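Local coordinates for protein thiamine pyrophosphokinase (Saccharomyces cerevisiae, PDB 1IG0) that transfers a pyrophosphate group from ATP to thiamine, making thiamine diphosphate and AMP, as the only yeast enzyme able to do so, at residues Leu186-Gly191 with Phe216-Met221; Asp225-Ile230 with Asp303-Val308. All coordinates share one frame; numbering follows the deposited sequence.

Contact 1: Leu186-Gly191 with Phe216-Met221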
loop_
_atom_site.group_PDB
_atom_site.type_symbol
_atom_site.label_atom_id
_atom_site.label_comp_id
_atom_site.label_asym_id
_atom_site.label_seq_id
_atom_site.Cartn_x
_atom_site.Cartn_y
_atom_site.Cartn_z
ATOM N N LEU B 186 -9.035 15.204 10.044
ATOM C CA LEU B 186 -8.467 15.233 8.701
ATOM C C LEU B 186 -8.791 13.995 7.866
ATOM O O LEU B 186 -8.416 12.878 8.219
ATOM C CB LEU B 186 -6.949 15.403 8.811
ATOM C CG LEU B 186 -6.090 15.441 7.548
ATOM C CD1 LEU B 186 -6.456 16.651 6.701
ATOM C CD2 LEU B 186 -4.620 15.487 7.950
ATOM N N LEU B 187 -9.491 14.207 6.755
ATOM C CA LEU B 187 -9.852 13.120 5.851
ATOM C C LEU B 187 -9.051 13.328 4.570
ATOM O O LEU B 187 -9.134 14.386 3.948
ATOM C CB LEU B 187 -11.353 13.154 5.548
ATOM C CG LEU B 187 -11.924 11.964 4.771
ATOM C CD1 LEU B 187 -11.742 10.684 5.581
ATOM C CD2 LEU B 187 -13.398 12.203 4.481
ATOM N N ALA B 188 -8.278 12.322 4.175
ATOM C CA ALA B 188 -7.446 12.438 2.982
ATOM C C ALA B 188 -7.865 11.555 1.813
ATOM O O ALA B 188 -8.225 10.391 1.986
ATOM C CB ALA B 188 -5.990 12.160 3.341
ATOM N N LEU B 189 -7.798 12.131 0.616
ATOM C CA LEU B 189 -8.142 11.431 -0.615
ATOM C C LEU B 189 -6.903 11.337 -1.506
ATOM O O LEU B 189 -6.120 12.283 -1.589
ATOM C CB LEU B 189 -9.241 12.187 -1.370
ATOM C CG LEU B 189 -10.630 12.322 -0.739
ATOM C CD1 LEU B 189 -11.487 13.267 -1.577
ATOM C CD2 LEU B 189 -11.288 10.953 -0.640
ATOM N N GLY B 190 -6.726 10.192 -2.157
ATOM C CA GLY B 190 -5.602 10.007 -3.059
ATOM C C GLY B 190 -4.218 9.735 -2.489
ATOM O O GLY B 190 -3.227 9.871 -3.205
ATOM N N GLY B 191 -4.131 9.348 -1.221
ATOM C CA GLY B 191 -2.826 9.077 -0.639
ATOM C C GLY B 191 -2.450 7.606 -0.661
ATOM O O GLY B 191 -1.333 7.233 -0.294
ATOM N N PHE B 216 -4.118 16.187 15.510
ATOM C CA PHE B 216 -4.621 15.739 14.216
ATOM C C PHE B 216 -5.253 14.360 14.363
ATOM O O PHE B 216 -4.790 13.535 15.152
ATOM C CB PHE B 216 -3.490 15.611 13.187
ATOM C CG PHE B 216 -3.158 16.886 12.464
ATOM C CD1 PHE B 216 -1.972 17.563 12.731
ATOM C CD2 PHE B 216 -4.006 17.381 11.477
ATOM C CE1 PHE B 216 -1.633 18.717 12.022
ATOM C CE2 PHE B 216 -3.679 18.532 10.761
ATOM C CZ PHE B 216 -2.489 19.201 11.034
ATOM N N LYS B 217 -6.309 14.122 13.597
ATOM C CA LYS B 217 -6.994 12.836 13.585
ATOM C C LYS B 217 -7.115 12.505 12.104
ATOM O O LYS B 217 -8.102 12.847 11.451
ATOM C CB LYS B 217 -8.381 12.941 14.215
ATOM C CG LYS B 217 -8.397 13.515 15.623
ATOM C CD LYS B 217 -9.770 13.337 16.253
ATOM C CE LYS B 217 -10.865 13.892 15.354
ATOM N NZ LYS B 217 -12.219 13.453 15.791
ATOM N N LEU B 218 -6.086 11.846 11.585
ATOM C CA LEU B 218 -6.020 11.493 10.175
ATOM C C LEU B 218 -6.635 10.155 9.787
ATOM O O LEU B 218 -6.470 9.147 10.474
ATOM C CB LEU B 218 -4.560 11.528 9.713
ATOM C CG LEU B 218 -4.227 10.992 8.316
ATOM C CD1 LEU B 218 -4.913 11.828 7.246
ATOM C CD2 LEU B 218 -2.718 11.011 8.119
ATOM N N CYS B 219 -7.339 10.161 8.662
ATOM C CA CYS B 219 -7.960 8.955 8.136
ATOM C C CYS B 219 -7.967 9.023 6.617
ATOM O O CYS B 219 -8.306 10.053 6.037
ATOM C CB CYS B 219 -9.399 8.811 8.637
ATOM S SG CYS B 219 -10.241 7.310 8.047
ATOM N N TYR B 220 -7.583 7.926 5.976
ATOM C CA TYR B 220 -7.569 7.878 4.525
ATOM C C TYR B 220 -8.821 7.196 4.023
ATOM O O TYR B 220 -9.272 6.206 4.599
ATOM C CB TYR B 220 -6.357 7.101 4.001
ATOM C CG TYR B 220 -5.030 7.754 4.288
ATOM C CD1 TYR B 220 -4.296 7.420 5.425
ATOM C CD2 TYR B 220 -4.521 8.732 3.438
ATOM C CE1 TYR B 220 -3.087 8.051 5.709
ATOM C CE2 TYR B 220 -3.316 9.367 3.711
ATOM C CZ TYR B 220 -2.604 9.023 4.848
ATOM O OH TYR B 220 -1.413 9.652 5.123
ATOM N N MET B 221 -9.391 7.745 2.960
ATOM C CA MET B 221 -10.564 7.158 2.342
ATOM C C MET B 221 -10.145 6.812 0.927
ATOM O O MET B 221 -9.754 7.688 0.154
ATOM C CB MET B 221 -11.734 8.136 2.305
ATOM C CG MET B 221 -12.940 7.566 1.574
ATOM S SD MET B 221 -14.357 8.672 1.537
ATOM C CE MET B 221 -15.111 8.309 3.092
HETATM O O HOH W 1 -8.703 8.168 -2.327
#
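L186 and L218 face each other across two parallel strands, 184-189 and 216-221, which helix 196-212 links into a beta-alpha-beta unit. The parallel pairing is documented by alternating backbone bonds: L186 N to K217 O (2.9 Å), C219 N to L186 O, A188 N to C219 O, and M221 N to A188 O.

Of the side chains, L186 can be traced outward from its backbone. L186 CB comes within 3.9 Å of K217 O. With chi1 at 179°, L186 CG is anti to the backbone N and comes to 3.8 Å from L218 CD1. The branch ending in L186 CD2 goes further, touching L218 CD1 at 3.7 Å and F216 CD2 at 4.1 Å, while I134 of helix 126-139 packs against L186. On this face A188 CB also meets Y220 CD2 at 3.7 Å, and the Y220 hydroxyl is hydrogen-bonded to S202 O of helix 196-212. The other face carries L187, L189, C219 and M221; L187 CD1 and L189 CD2 both close on M221 CB. Past the last pair, one water accepts from G190 N and donates to M221 O at 2.7 Å.

Contact 2: Asp225-Ile230 with Asp303-Val308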
loop_
_atom_site.group_PDB
_atom_site.type_symbol
_atom_site.label_atom_id
_atom_site.label_comp_id
_atom_site.label_asym_id
_atom_site.label_seq_id
_atom_site.Cartn_x
_atom_site.Cartn_y
_atom_site.Cartn_z
ATOM N N ASP B 225 -11.164 1.305 1.149
ATOM C CA ASP B 225 -10.910 1.326 2.583
ATOM C C ASP B 225 -10.902 2.671 3.283
ATOM O O ASP B 225 -10.853 3.741 2.670
ATOM C CB ASP B 225 -9.549 0.685 2.878
ATOM C CG ASP B 225 -9.429 -0.722 2.348
ATOM O OD1 ASP B 225 -9.914 -1.650 3.026
ATOM O OD2 ASP B 225 -8.849 -0.899 1.255
ATOM N N LEU B 226 -10.947 2.564 4.604
ATOM C CA LEU B 226 -10.828 3.682 5.517
ATOM C C LEU B 226 -9.573 3.190 6.230
ATOM O O LEU B 226 -9.542 2.065 6.734
ATOM C CB LEU B 226 -12.000 3.748 6.498
ATOM C CG LEU B 226 -13.301 4.388 6.010
ATOM C CD1 LEU B 226 -14.331 4.358 7.130
ATOM C CD2 LEU B 226 -13.035 5.821 5.576
ATOM N N ILE B 227 -8.527 4.003 6.237
ATOM C CA ILE B 227 -7.281 3.599 6.866
ATOM C C ILE B 227 -6.927 4.620 7.926
ATOM O O ILE B 227 -6.833 5.814 7.641
ATOM C CB ILE B 227 -6.153 3.515 5.818
ATOM C CG1 ILE B 227 -6.594 2.608 4.663
ATOM C CG2 ILE B 227 -4.877 2.979 6.456
ATOM C CD1 ILE B 227 -5.661 2.632 3.463
ATOM N N PHE B 228 -6.741 4.147 9.152
ATOM C CA PHE B 228 -6.423 5.036 10.258
ATOM C C PHE B 228 -5.616 4.341 11.344
ATOM O O PHE B 228 -5.415 3.128 11.300
ATOM C CB PHE B 228 -7.719 5.603 10.837
ATOM C CG PHE B 228 -8.703 4.551 11.254
ATOM C CD1 PHE B 228 -8.809 4.168 12.586
ATOM C CD2 PHE B 228 -9.516 3.929 10.311
ATOM C CE1 PHE B 228 -9.713 3.178 12.974
ATOM C CE2 PHE B 228 -10.421 2.939 10.689
ATOM C CZ PHE B 228 -10.519 2.564 12.023
ATOM N N LEU B 229 -5.160 5.112 12.324
ATOM C CA LEU B 229 -4.356 4.555 13.399
ATOM C C LEU B 229 -5.156 4.211 14.645
ATOM O O LEU B 229 -6.063 4.943 15.045
ATOM C CB LEU B 229 -3.224 5.523 13.760
ATOM C CG LEU B 229 -2.172 5.024 14.755
ATOM C CD1 LEU B 229 -0.833 5.675 14.453
ATOM C CD2 LEU B 229 -2.616 5.321 16.177
ATOM N N ILE B 230 -4.805 3.076 15.242
ATOM C CA ILE B 230 -5.434 2.591 16.461
ATOM C C ILE B 230 -4.422 2.742 17.596
ATOM O O ILE B 230 -3.352 2.133 17.569
ATOM C CB ILE B 230 -5.830 1.101 16.321
ATOM C CG1 ILE B 230 -7.026 0.969 15.374
ATOM C CG2 ILE B 230 -6.133 0.502 17.688
ATOM C CD1 ILE B 230 -8.272 1.684 15.854
ATOM N N ASP B 303 0.907 1.315 18.930
ATOM C CA ASP B 303 -0.078 1.752 17.945
ATOM C C ASP B 303 0.027 0.890 16.696
ATOM O O ASP B 303 1.114 0.443 16.329
ATOM C CB ASP B 303 0.147 3.215 17.539
ATOM C CG ASP B 303 0.039 4.177 18.704
ATOM O OD1 ASP B 303 -0.597 3.825 19.720
ATOM O OD2 ASP B 303 0.578 5.299 18.589
ATOM N N ILE B 304 -1.107 0.650 16.048
ATOM C CA ILE B 304 -1.122 -0.130 14.820
ATOM C C ILE B 304 -2.059 0.539 13.826
ATOM O O ILE B 304 -2.855 1.403 14.197
ATOM C CB ILE B 304 -1.616 -1.578 15.044
ATOM C CG1 ILE B 304 -3.095 -1.576 15.433
ATOM C CG2 ILE B 304 -0.774 -2.258 16.113
ATOM C CD1 ILE B 304 -3.773 -2.928 15.234
ATOM N N ILE B 305 -1.959 0.142 12.564
ATOM C CA ILE B 305 -2.817 0.695 11.528
ATOM C C ILE B 305 -3.970 -0.269 11.290
ATOM O O ILE B 305 -3.775 -1.483 11.250
ATOM C CB ILE B 305 -2.060 0.878 10.198
ATOM C CG1 ILE B 305 -0.813 1.739 10.422
ATOM C CG2 ILE B 305 -2.977 1.518 9.163
ATOM C CD1 ILE B 305 -1.101 3.128 10.976
ATOM N N LEU B 306 -5.170 0.276 11.142
ATOM C CA LEU B 306 -6.348 -0.539 10.896
ATOM C C LEU B 306 -6.979 -0.096 9.589
ATOM O O LEU B 306 -7.077 1.100 9.307
ATOM C CB LEU B 306 -7.362 -0.371 12.029
ATOM C CG LEU B 306 -8.637 -1.209 11.942
ATOM C CD1 LEU B 306 -8.315 -2.661 12.243
ATOM C CD2 LEU B 306 -9.655 -0.685 12.932
ATOM N N ASN B 307 -7.379 -1.062 8.777
ATOM C CA ASN B 307 -8.038 -0.741 7.528
ATOM C C ASN B 307 -9.416 -1.368 7.641
ATOM O O ASN B 307 -9.556 -2.517 8.066
ATOM C CB ASN B 307 -7.271 -1.312 6.328
ATOM C CG ASN B 307 -7.595 -2.768 6.059
ATOM O OD1 ASN B 307 -8.470 -3.084 5.250
ATOM N ND2 ASN B 307 -6.895 -3.664 6.740
ATOM N N VAL B 308 -10.438 -0.593 7.305
ATOM C CA VAL B 308 -11.802 -1.083 7.367
ATOM C C VAL B 308 -12.393 -0.972 5.977
ATOM O O VAL B 308 -12.555 0.126 5.444
ATOM C CB VAL B 308 -12.657 -0.261 8.355
ATOM C CG1 VAL B 308 -14.101 -0.747 8.324
ATOM C CG2 VAL B 308 -12.086 -0.386 9.761
#
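D225 meets N307 and V308 where an antiparallel ladder begins, strand 225-230 running against strand 304-308 at 145° between the short axes, in the antiparallel half of a mixed sheet. D225 OD1 lies 3.0 Å from N307 OD1, with the carboxylate and amide planes 76° apart; as deposited both are acceptors, and no hydrogen bond is assigned. D225 OD2 is hydrogen-bonded to F196 N of the second subunit, whose R195 and D197 pack on D225 and N307, so this end of the ladder faces the dimer partner.

L226 forms a hydrogen-bonded pair with V308, joined by V308 N to L226 O and L226 N to V308 O. I227, in a non-hydrogen-bonded pair with N307, reaches diagonally with I227 CG2 to I305 CG2 at 3.6 Å.

F228 pairs with L306 through L306 N to F228 O at 2.9 Å and F228 N to L306 O at 3.1 Å. A chi1 of 55° puts F228 CG between the backbone N and carbonyl carbon, on the side from which the ring extends alongside L306; L306 O lies above one ring face, nearer its rim than its centre. F228 CZ touches L306 CD2 at 3.5 Å, and V308 CG2 approaches the ring edge at F228 CE2.

L229 CD2 swings to 3.7 Å from D303 CB; D303 OD2 forms a salt bridge with K231 NZ, and D303 OD1 accepts from backbone K232 N. I230 closes the ladder with two bonds to I304, and I230 CG1 rests on L306 CB at 3.6 Å.

Helix 196-212 packs on the side of L229 and I305 through L206 and Y207. Strand 216-221 flanks 225-230 on one side, and strand 248-254 flanks 304-310 on the other.

Overall arrangement
Contacts 1 and 2 lie in one mixed sheet, their centres 11 Å apart, and both strands of contact 1 precede those of contact 2 in the chain. Strands 216-221 and 225-230 are sheet neighbours and join them directly, with a probable hydrogen bond from Y220 N to I227 O (2.8 Å) and C219 SG packed against the same oxygen. The parallel half of the sheet, ending at 216-221, thus passes into an antiparallel half running through 225-230, 304-310 and 248-254. Helix 196-212 touches both contacts. Backbone pairing therefore runs without a break from parallel strands of the catalytic domain to antiparallel strands that include part of the thiamine-binding domain.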